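Local atomic coordinates of acyl-CoA dehydrogenase (Slackia heliotrinireducens, PDB entry 4RM7), a protein that is of unassigned function but belongs to the acyl-CoA dehydrogenase family, whose members place a beta-stranded middle domain between two helical domains. Residues A125-E130 / G155-V160; V76-S81 / A252-A257; M286-M291 / M338-G343. All coordinates share one frame; numbering follows the deposited sequence.

Contact 1: A125-E130 / G155-V160; sequences ALAISE and GTKMFV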
loop_
_atom_site.group_PDB
_atom_site.type_symbol
_atom_site.label_atom_id
_atom_site.label_comp_id
_atom_site.label_asym_id
_atom_site.label_seq_id
_atom_site.Cartn_x
_atom_site.Cartn_y
_atom_site.Cartn_z
ATOM N N ALA A 125 31.589 -3.880 24.829
ATOM C CA ALA A 125 30.302 -3.998 24.171
ATOM C C ALA A 125 29.202 -3.377 25.006
ATOM O O ALA A 125 29.155 -3.568 26.201
ATOM C CB ALA A 125 29.988 -5.445 23.878
ATOM N N LEU A 126 28.323 -2.630 24.358
ATOM C CA LEU A 126 27.270 -1.873 25.007
ATOM C C LEU A 126 26.093 -2.767 25.375
ATOM O O LEU A 126 25.547 -3.441 24.514
ATOM C CB LEU A 126 26.828 -0.766 24.057
ATOM C CG LEU A 126 25.850 0.324 24.472
ATOM C CD1 LEU A 126 26.366 1.104 25.680
ATOM C CD2 LEU A 126 25.636 1.250 23.288
ATOM N N ALA A 127 25.695 -2.793 26.640
ATOM C CA ALA A 127 24.564 -3.637 27.029
ATOM C C ALA A 127 23.471 -2.848 27.725
ATOM O O ALA A 127 23.573 -2.567 28.916
ATOM C CB ALA A 127 25.041 -4.771 27.924
ATOM N N ILE A 128 22.413 -2.520 26.987
ATOM C CA ILE A 128 21.371 -1.621 27.481
ATOM C C ILE A 128 19.942 -2.178 27.423
ATOM O O ILE A 128 19.203 -2.097 28.403
ATOM C CB ILE A 128 21.360 -0.326 26.699
ATOM C CG1 ILE A 128 22.766 0.222 26.514
ATOM C CG2 ILE A 128 20.506 0.699 27.414
ATOM C CD1 ILE A 128 22.764 1.461 25.630
ATOM N N SER A 129 19.537 -2.709 26.272
ATOM C CA SER A 129 18.156 -3.175 26.095
ATOM C C SER A 129 17.760 -4.303 27.046
ATOM O O SER A 129 18.550 -5.201 27.311
ATOM C CB SER A 129 17.942 -3.644 24.658
ATOM O OG SER A 129 18.393 -2.671 23.727
ATOM N N GLU A 130 16.526 -4.266 27.540
ATOM C CA GLU A 130 15.998 -5.339 28.382
ATOM C C GLU A 130 14.697 -5.888 27.803
ATOM O O GLU A 130 13.930 -5.148 27.178
ATOM C CB GLU A 130 15.754 -4.850 29.810
ATOM C CG GLU A 130 16.782 -3.884 30.313
ATOM C CD GLU A 130 17.109 -4.103 31.769
ATOM O OE1 GLU A 130 17.988 -3.386 32.283
ATOM O OE2 GLU A 130 16.499 -4.993 32.398
ATOM N N GLY A 155 20.446 -8.692 36.334
ATOM C CA GLY A 155 19.695 -8.212 35.195
ATOM C C GLY A 155 20.024 -9.018 33.956
ATOM O O GLY A 155 20.885 -9.895 33.984
ATOM N N THR A 156 19.325 -8.715 32.868
ATOM C CA THR A 156 19.492 -9.403 31.600
ATOM C C THR A 156 19.464 -8.386 30.475
ATOM O O THR A 156 18.509 -7.621 30.336
ATOM C CB THR A 156 18.396 -10.448 31.353
ATOM O OG1 THR A 156 18.615 -11.576 32.197
ATOM C CG2 THR A 156 18.428 -10.928 29.911
ATOM N N LYS A 157 20.520 -8.369 29.675
ATOM C CA LYS A 157 20.587 -7.439 28.575
ATOM C C LYS A 157 20.403 -8.196 27.281
ATOM O O LYS A 157 20.852 -9.329 27.138
ATOM C CB LYS A 157 21.903 -6.671 28.595
ATOM C CG LYS A 157 22.044 -5.767 29.786
ATOM C CD LYS A 157 20.957 -4.700 29.842
ATOM C CE LYS A 157 21.258 -3.709 30.952
ATOM N NZ LYS A 157 20.273 -2.587 31.054
HETATM N N MSE A 158 19.719 -7.550 26.348
HETATM C CA MSE A 158 19.279 -8.170 25.108
HETATM C C MSE A 158 19.937 -7.476 23.932
HETATM O O MSE A 158 20.302 -6.307 24.028
HETATM C CB MSE A 158 17.761 -8.078 25.010
HETATM C CG MSE A 158 17.110 -9.081 24.094
HETATM SE SE MSE A 158 15.477 -9.765 24.905
HETATM C CE MSE A 158 16.300 -10.603 26.465
ATOM N N PHE A 159 20.102 -8.198 22.835
ATOM C CA PHE A 159 20.643 -7.621 21.602
ATOM C C PHE A 159 21.987 -6.921 21.841
ATOM O O PHE A 159 22.199 -5.801 21.395
ATOM C CB PHE A 159 19.630 -6.644 20.987
ATOM C CG PHE A 159 18.224 -7.198 20.886
ATOM C CD1 PHE A 159 17.972 -8.375 20.196
ATOM C CD2 PHE A 159 17.151 -6.530 21.467
ATOM C CE1 PHE A 159 16.666 -8.888 20.093
ATOM C CE2 PHE A 159 15.847 -7.036 21.371
ATOM C CZ PHE A 159 15.606 -8.210 20.682
ATOM N N VAL A 160 22.884 -7.580 22.564
ATOM C CA VAL A 160 24.185 -7.006 22.871
ATOM C C VAL A 160 25.156 -7.306 21.751
ATOM O O VAL A 160 25.652 -8.430 21.645
ATOM C CB VAL A 160 24.753 -7.561 24.193
ATOM C CG1 VAL A 160 26.120 -6.961 24.491
ATOM C CG2 VAL A 160 23.772 -7.314 25.348
#
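K157 and E130 form the charged part of this contact, their side chains meeting at an oblique angle. K157 NZ lies 2.7 Å from E130 OE1 in a salt bridge, the ammonium meeting this oxygen on its anti side, 31° out of the carboxylate plane. The same ammonium group donates to the main chain, with K157 NZ 2.9 Å from I128 O, and S172 OG is a further partner. A lysine suits this buried position because its ammonium can serve several acceptors at once. The K157 chain bends at chi2 (-61°) and runs extended from there, which takes NZ to I128 O and E130 OE1. The carboxylate is held in turn by T142 OG1 on OE1 and by the backbone N of R141 on OE2.

Backbone bonding is sparse: M158 N donates to S129 O over 2.8 Å, and K157 CA adds a CA-H...O contact to that S129 O at 3.3 Å. The two segments are not neighbouring strands of one ladder. In the mixed sheet of the middle domain, strand 124-127 pairs with strand 168-175, whereas K157 pairs with V215 on strand 212-221, and the chain turns a corner at F159.

The apolar contacts centre on A127 and V160. A127 CB rests 3.7 Å from K157 CG, on the aliphatic part of the lysine, and 3.8 Å from V160 CG2; its small methyl is consistent with the close approach of the two backbones here. The other valine branch, CG1, approaches A125 CB at 4.2 Å. S129 CB reaches the edge of the F159 ring, while CG of selenomethionine M158 covers one ring face. F159 packs on G343, and M158 on R344, of a second subunit.

Contact 2: V76-S81 / A252-A257; sequences VIEELS and AALGEA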
loop_
_atom_site.group_PDB
_atom_site.type_symbol
_atom_site.label_atom_id
_atom_site.label_comp_id
_atom_site.label_asym_id
_atom_site.label_seq_id
_atom_site.Cartn_x
_atom_site.Cartn_y
_atom_site.Cartn_z
ATOM N N VAL A 76 29.746 8.833 5.244
ATOM C CA VAL A 76 30.694 7.724 5.374
ATOM C C VAL A 76 29.915 6.416 5.447
ATOM O O VAL A 76 30.151 5.502 4.652
ATOM C CB VAL A 76 31.621 7.882 6.606
ATOM C CG1 VAL A 76 32.322 6.592 6.930
ATOM C CG2 VAL A 76 32.661 8.956 6.365
ATOM N N ILE A 77 28.941 6.347 6.347
ATOM C CA ILE A 77 28.154 5.123 6.520
ATOM C C ILE A 77 27.311 4.757 5.306
ATOM O O ILE A 77 27.265 3.590 4.919
ATOM C CB ILE A 77 27.255 5.234 7.736
ATOM C CG1 ILE A 77 28.125 5.350 8.983
ATOM C CG2 ILE A 77 26.310 4.017 7.836
ATOM C CD1 ILE A 77 27.440 6.027 10.114
ATOM N N GLU A 78 26.668 5.741 4.682
ATOM C CA GLU A 78 25.873 5.452 3.485
ATOM C C GLU A 78 26.765 4.902 2.359
ATOM O O GLU A 78 26.396 3.950 1.683
ATOM C CB GLU A 78 25.115 6.697 3.007
ATOM C CG GLU A 78 24.568 6.589 1.591
ATOM C CD GLU A 78 24.040 7.918 1.017
ATOM O OE1 GLU A 78 24.543 8.991 1.403
ATOM O OE2 GLU A 78 23.120 7.891 0.161
ATOM N N GLU A 79 27.952 5.474 2.182
ATOM C CA GLU A 79 28.815 5.040 1.095
ATOM C C GLU A 79 29.408 3.647 1.310
ATOM O O GLU A 79 29.507 2.866 0.363
ATOM C CB GLU A 79 29.943 6.051 0.863
ATOM C CG GLU A 79 30.875 5.728 -0.331
ATOM C CD GLU A 79 30.172 5.604 -1.713
ATOM O OE1 GLU A 79 28.925 5.723 -1.833
ATOM O OE2 GLU A 79 30.894 5.384 -2.705
ATOM N N LEU A 80 29.795 3.324 2.543
ATOM C CA LEU A 80 30.384 2.017 2.808
ATOM C C LEU A 80 29.311 0.937 2.682
ATOM O O LEU A 80 29.580 -0.159 2.200
ATOM C CB LEU A 80 31.034 1.981 4.198
ATOM C CG LEU A 80 32.268 2.879 4.262
ATOM C CD1 LEU A 80 32.870 2.855 5.623
ATOM C CD2 LEU A 80 33.293 2.463 3.206
ATOM N N SER A 81 28.095 1.261 3.105
ATOM C CA SER A 81 26.971 0.334 3.006
ATOM C C SER A 81 26.587 0.136 1.560
ATOM O O SER A 81 26.119 -0.940 1.181
ATOM C CB SER A 81 25.756 0.840 3.787
ATOM O OG SER A 81 26.096 1.113 5.133
ATOM N N ALA A 252 22.650 3.552 6.987
ATOM C CA ALA A 252 23.014 2.213 6.547
ATOM C C ALA A 252 21.923 1.623 5.669
ATOM O O ALA A 252 22.214 0.984 4.658
ATOM C CB ALA A 252 23.299 1.280 7.756
ATOM N N ALA A 253 20.666 1.832 6.053
ATOM C CA ALA A 253 19.554 1.282 5.287
ATOM C C ALA A 253 19.526 1.886 3.875
ATOM O O ALA A 253 19.322 1.188 2.873
ATOM C CB ALA A 253 18.267 1.536 6.002
ATOM N N LEU A 254 19.758 3.190 3.814
ATOM C CA LEU A 254 19.763 3.924 2.564
ATOM C C LEU A 254 20.876 3.406 1.645
ATOM O O LEU A 254 20.679 3.150 0.454
ATOM C CB LEU A 254 19.948 5.404 2.854
ATOM C CG LEU A 254 20.258 6.329 1.685
ATOM C CD1 LEU A 254 19.113 6.312 0.665
ATOM C CD2 LEU A 254 20.545 7.738 2.213
ATOM N N GLY A 255 22.052 3.257 2.221
ATOM C CA GLY A 255 23.192 2.772 1.486
ATOM C C GLY A 255 22.937 1.395 0.919
ATOM O O GLY A 255 23.179 1.158 -0.263
ATOM N N GLU A 256 22.461 0.474 1.750
ATOM C CA GLU A 256 22.257 -0.886 1.276
ATOM C C GLU A 256 21.167 -0.900 0.203
ATOM O O GLU A 256 21.308 -1.569 -0.824
ATOM C CB GLU A 256 21.894 -1.821 2.423
ATOM C CG GLU A 256 22.986 -1.989 3.446
ATOM C CD GLU A 256 22.780 -3.235 4.294
ATOM O OE1 GLU A 256 22.548 -3.109 5.517
ATOM O OE2 GLU A 256 22.861 -4.347 3.737
ATOM N N ALA A 257 20.083 -0.164 0.455
ATOM C CA ALA A 257 18.994 -0.045 -0.499
ATOM C C ALA A 257 19.523 0.477 -1.833
ATOM O O ALA A 257 19.149 0.011 -2.910
ATOM C CB ALA A 257 17.886 0.891 0.054
#
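E78 and G255 bring the two helices together, their CA atoms 4.3 Å apart where the axes of the two short segments, inclined by 31° and running in the same general direction, approach to 7.1 Å. Such closeness depends on G255: the place a CB would take is already filled by E78 O and S81 CB. Instead G255 CA lies 3.4 Å from E78 O in a CA-H...O contact, and no conventional hydrogen bond joins the segments.

S81 and A252, both small, carry the rest of the approach, with I77 at their side. S81 OG turns back on its own helix and donates to I77 O at 2.7 Å, reaching this carbonyl from the face opposite S81 N. With its polarity satisfied in this way, the hydroxyl can lie against A252, 3.6 Å from A252 CA. The methyl of A252 is met by I77 CG2 at 4.1 Å.

The pair couples helix 70-84 to the long helix 234-270, so S81 on one and A252 and G255 on the other give a tight join at this point between the N- and C-terminal helical domains of the acyl-CoA dehydrogenase fold.

Longer acidic chains flank the join. E78, with CG anti to its backbone N (chi1 165°), crosses the side chain of L254 obliquely, OE2 lying 3.3 Å from L254 CD2; OE2 also forms a salt bridge with R299 on helix 282-311. E256 offers its aliphatic part, CG lying 4.0 Å from S81 CB. Its OE1 is hydrogen-bonded to Y362 OH, and its OE2 lies close to D358 OD2, which could raise the pKa of one of the two acids.

Contact 3: M286-M291 / M338-G343; sequences MKLTEM and MQILGG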
loop_
_atom_site.group_PDB
_atom_site.type_symbol
_atom_site.label_atom_id
_atom_site.label_comp_id
_atom_site.label_asym_id
_atom_site.label_seq_id
_atom_site.Cartn_x
_atom_site.Cartn_y
_atom_site.Cartn_z
HETATM N N MSE A 286 8.000 1.138 -14.074
HETATM C CA MSE A 286 7.357 1.676 -12.918
HETATM C C MSE A 286 8.064 1.294 -11.615
HETATM O O MSE A 286 8.248 2.139 -10.733
HETATM C CB MSE A 286 5.908 1.236 -12.845
HETATM C CG MSE A 286 5.324 1.697 -11.516
HETATM SE SE MSE A 286 4.480 0.234 -10.667
HETATM C CE MSE A 286 2.857 0.380 -11.746
ATOM N N LYS A 287 8.451 0.030 -11.484
ATOM C CA LYS A 287 9.157 -0.395 -10.277
ATOM C C LYS A 287 10.393 0.483 -10.064
ATOM O O LYS A 287 10.637 0.966 -8.964
ATOM C CB LYS A 287 9.551 -1.865 -10.359
ATOM C CG LYS A 287 8.558 -2.810 -9.703
ATOM C CD LYS A 287 9.145 -4.228 -9.673
ATOM C CE LYS A 287 8.089 -5.285 -9.404
ATOM N NZ LYS A 287 7.341 -5.691 -10.635
ATOM N N LEU A 288 11.129 0.721 -11.146
ATOM C CA LEU A 288 12.302 1.577 -11.124
ATOM C C LEU A 288 12.024 2.996 -10.628
ATOM O O LEU A 288 12.760 3.490 -9.768
ATOM C CB LEU A 288 12.935 1.628 -12.519
ATOM C CG LEU A 288 13.716 0.350 -12.850
ATOM C CD1 LEU A 288 14.471 0.472 -14.158
ATOM C CD2 LEU A 288 14.667 0.041 -11.708
ATOM N N THR A 289 11.033 3.662 -11.184
ATOM C CA THR A 289 10.699 4.994 -10.728
ATOM C C THR A 289 10.190 4.981 -9.290
ATOM O O THR A 289 10.500 5.855 -8.508
ATOM C CB THR A 289 9.803 5.795 -11.715
ATOM O OG1 THR A 289 8.578 5.109 -11.949
ATOM C CG2 THR A 289 10.488 6.056 -13.022
ATOM N N GLU A 290 9.405 3.977 -8.952
ATOM C CA GLU A 290 8.916 3.822 -7.580
ATOM C C GLU A 290 10.103 3.718 -6.595
ATOM O O GLU A 290 10.155 4.395 -5.573
ATOM C CB GLU A 290 8.022 2.591 -7.493
ATOM C CG GLU A 290 7.219 2.515 -6.246
ATOM C CD GLU A 290 5.932 3.309 -6.360
ATOM O OE1 GLU A 290 5.299 3.280 -7.445
ATOM O OE2 GLU A 290 5.566 3.973 -5.364
HETATM N N MSE A 291 11.082 2.887 -6.944
HETATM C CA MSE A 291 12.307 2.742 -6.156
HETATM C C MSE A 291 13.139 4.029 -6.060
HETATM O O MSE A 291 13.639 4.368 -4.989
HETATM C CB MSE A 291 13.167 1.625 -6.738
HETATM C CG MSE A 291 12.565 0.246 -6.541
HETATM SE SE MSE A 291 13.134 -1.025 -7.906
HETATM C CE MSE A 291 14.830 -1.651 -7.130
HETATM N N MSE A 338 14.857 -7.591 -5.885
HETATM C CA MSE A 338 14.794 -9.045 -6.048
HETATM C C MSE A 338 13.821 -9.422 -7.142
HETATM O O MSE A 338 14.119 -10.285 -7.957
HETATM C CB MSE A 338 14.369 -9.751 -4.772
HETATM C CG MSE A 338 15.431 -9.867 -3.716
HETATM SE SE MSE A 338 14.638 -10.513 -2.060
HETATM C CE MSE A 338 13.960 -12.180 -2.824
ATOM N N GLN A 339 12.657 -8.775 -7.165
ATOM C CA GLN A 339 11.626 -9.166 -8.118
ATOM C C GLN A 339 12.109 -8.929 -9.546
ATOM O O GLN A 339 11.853 -9.739 -10.430
ATOM C CB GLN A 339 10.315 -8.415 -7.857
ATOM C CG GLN A 339 9.106 -9.093 -8.501
ATOM C CD GLN A 339 8.769 -10.424 -7.833
ATOM O OE1 GLN A 339 9.242 -10.703 -6.728
ATOM N NE2 GLN A 339 7.944 -11.246 -8.495
ATOM N N ILE A 340 12.840 -7.838 -9.752
ATOM C CA ILE A 340 13.413 -7.541 -11.045
ATOM C C ILE A 340 14.491 -8.544 -11.459
ATOM O O ILE A 340 14.550 -8.917 -12.627
ATOM C CB ILE A 340 13.995 -6.111 -11.088
ATOM C CG1 ILE A 340 12.866 -5.078 -11.074
ATOM C CG2 ILE A 340 14.777 -5.892 -12.339
ATOM C CD1 ILE A 340 13.340 -3.688 -10.707
ATOM N N LEU A 341 15.330 -8.996 -10.529
ATOM C CA LEU A 341 16.378 -9.970 -10.881
ATOM C C LEU A 341 15.801 -11.359 -11.138
ATOM O O LEU A 341 16.479 -12.216 -11.687
ATOM C CB LEU A 341 17.443 -10.077 -9.798
ATOM C CG LEU A 341 18.201 -8.844 -9.316
ATOM C CD1 LEU A 341 19.260 -9.264 -8.341
ATOM C CD2 LEU A 341 18.853 -8.132 -10.424
ATOM N N GLY A 342 14.553 -11.574 -10.734
ATOM C CA GLY A 342 13.835 -12.798 -11.043
ATOM C C GLY A 342 14.199 -13.914 -10.083
ATOM O O GLY A 342 14.670 -13.650 -8.981
ATOM N N GLY A 343 14.001 -15.156 -10.523
ATOM C CA GLY A 343 14.220 -16.338 -9.702
ATOM C C GLY A 343 15.579 -16.415 -9.041
ATOM O O GLY A 343 15.664 -16.624 -7.831
#
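I340 CD1 and the selenium of M291 meet tip to tip, and this apolar pair is the nearest approach between the segments, 3.9 Å from M291 SE to I340 CD1. M291 is a selenomethionine in this model. With CG beside the backbone N (chi1 -69°) and the chain extended at chi2, SE is carried to I340; the bend at chi3 turns only the terminal methyl. L288 comes to the same isoleucine from another direction, at about a right angle, with L288 CD2 4.1 Å from I340 CD1. An unbranched, flexible chain and a branched one thus close on a single methyl. I340 bridges backbones whose nearest CA atoms, K287 CA and I340 CA, are 8.3 Å apart.

Lysine and glutamine touch through their carbons. K287 slides past I340 in the opposite direction, K287 CD lying 4.1 Å from I340 CG1, and crosses Q339 obliquely, with K287 CE 4.0 Å from Q339 CG.

The polar ends work across a subunit boundary. K287 NZ makes a salt bridge with E370 of a second subunit, whose other carboxylate oxygen accepts from Q339 NE2, while Q339 OE1 is hydrogen-bonded to R360 NH2 of that subunit. Long side chains suit this place, apolar along their length and polar at the tip.

Helices 282-311 and 316-341 follow one another and here run in broadly opposite senses. With helices 234-270 and 351-362 they pack as the helical bundle that forms the C-terminal domain of acyl-CoA dehydrogenases, and here this bundle meets other subunits. Helix 234-270 packs against L288 and M291 through M261, helix 351-362 covers M338 and L341 through V352, and a third subunit meets the face of helix 282-311 that bears T289 and E290.

Contact 2 is wholly buried, whereas contacts 1 and 3 are partly buried, lie on opposite sides of the chain's centre, and both touch the second subunit; F159 of contact 1 even packs on G343, from the segment 338-343, of that subunit. Their chemistry follows: contact 2 depends on small residues and close helix backbones, contact 1 combines a salt bridge with one main-chain bond at a turn in the sheet, and contact 3 packs apolar chains with polar tips sent to another subunit. Contacts 2 and 3 come within about 6 Å at their nearest atoms and are connected by consecutive helices 234-270 and 282-311. Contact 1 belongs to strands lying, in sequence, between the two halves of contact 2.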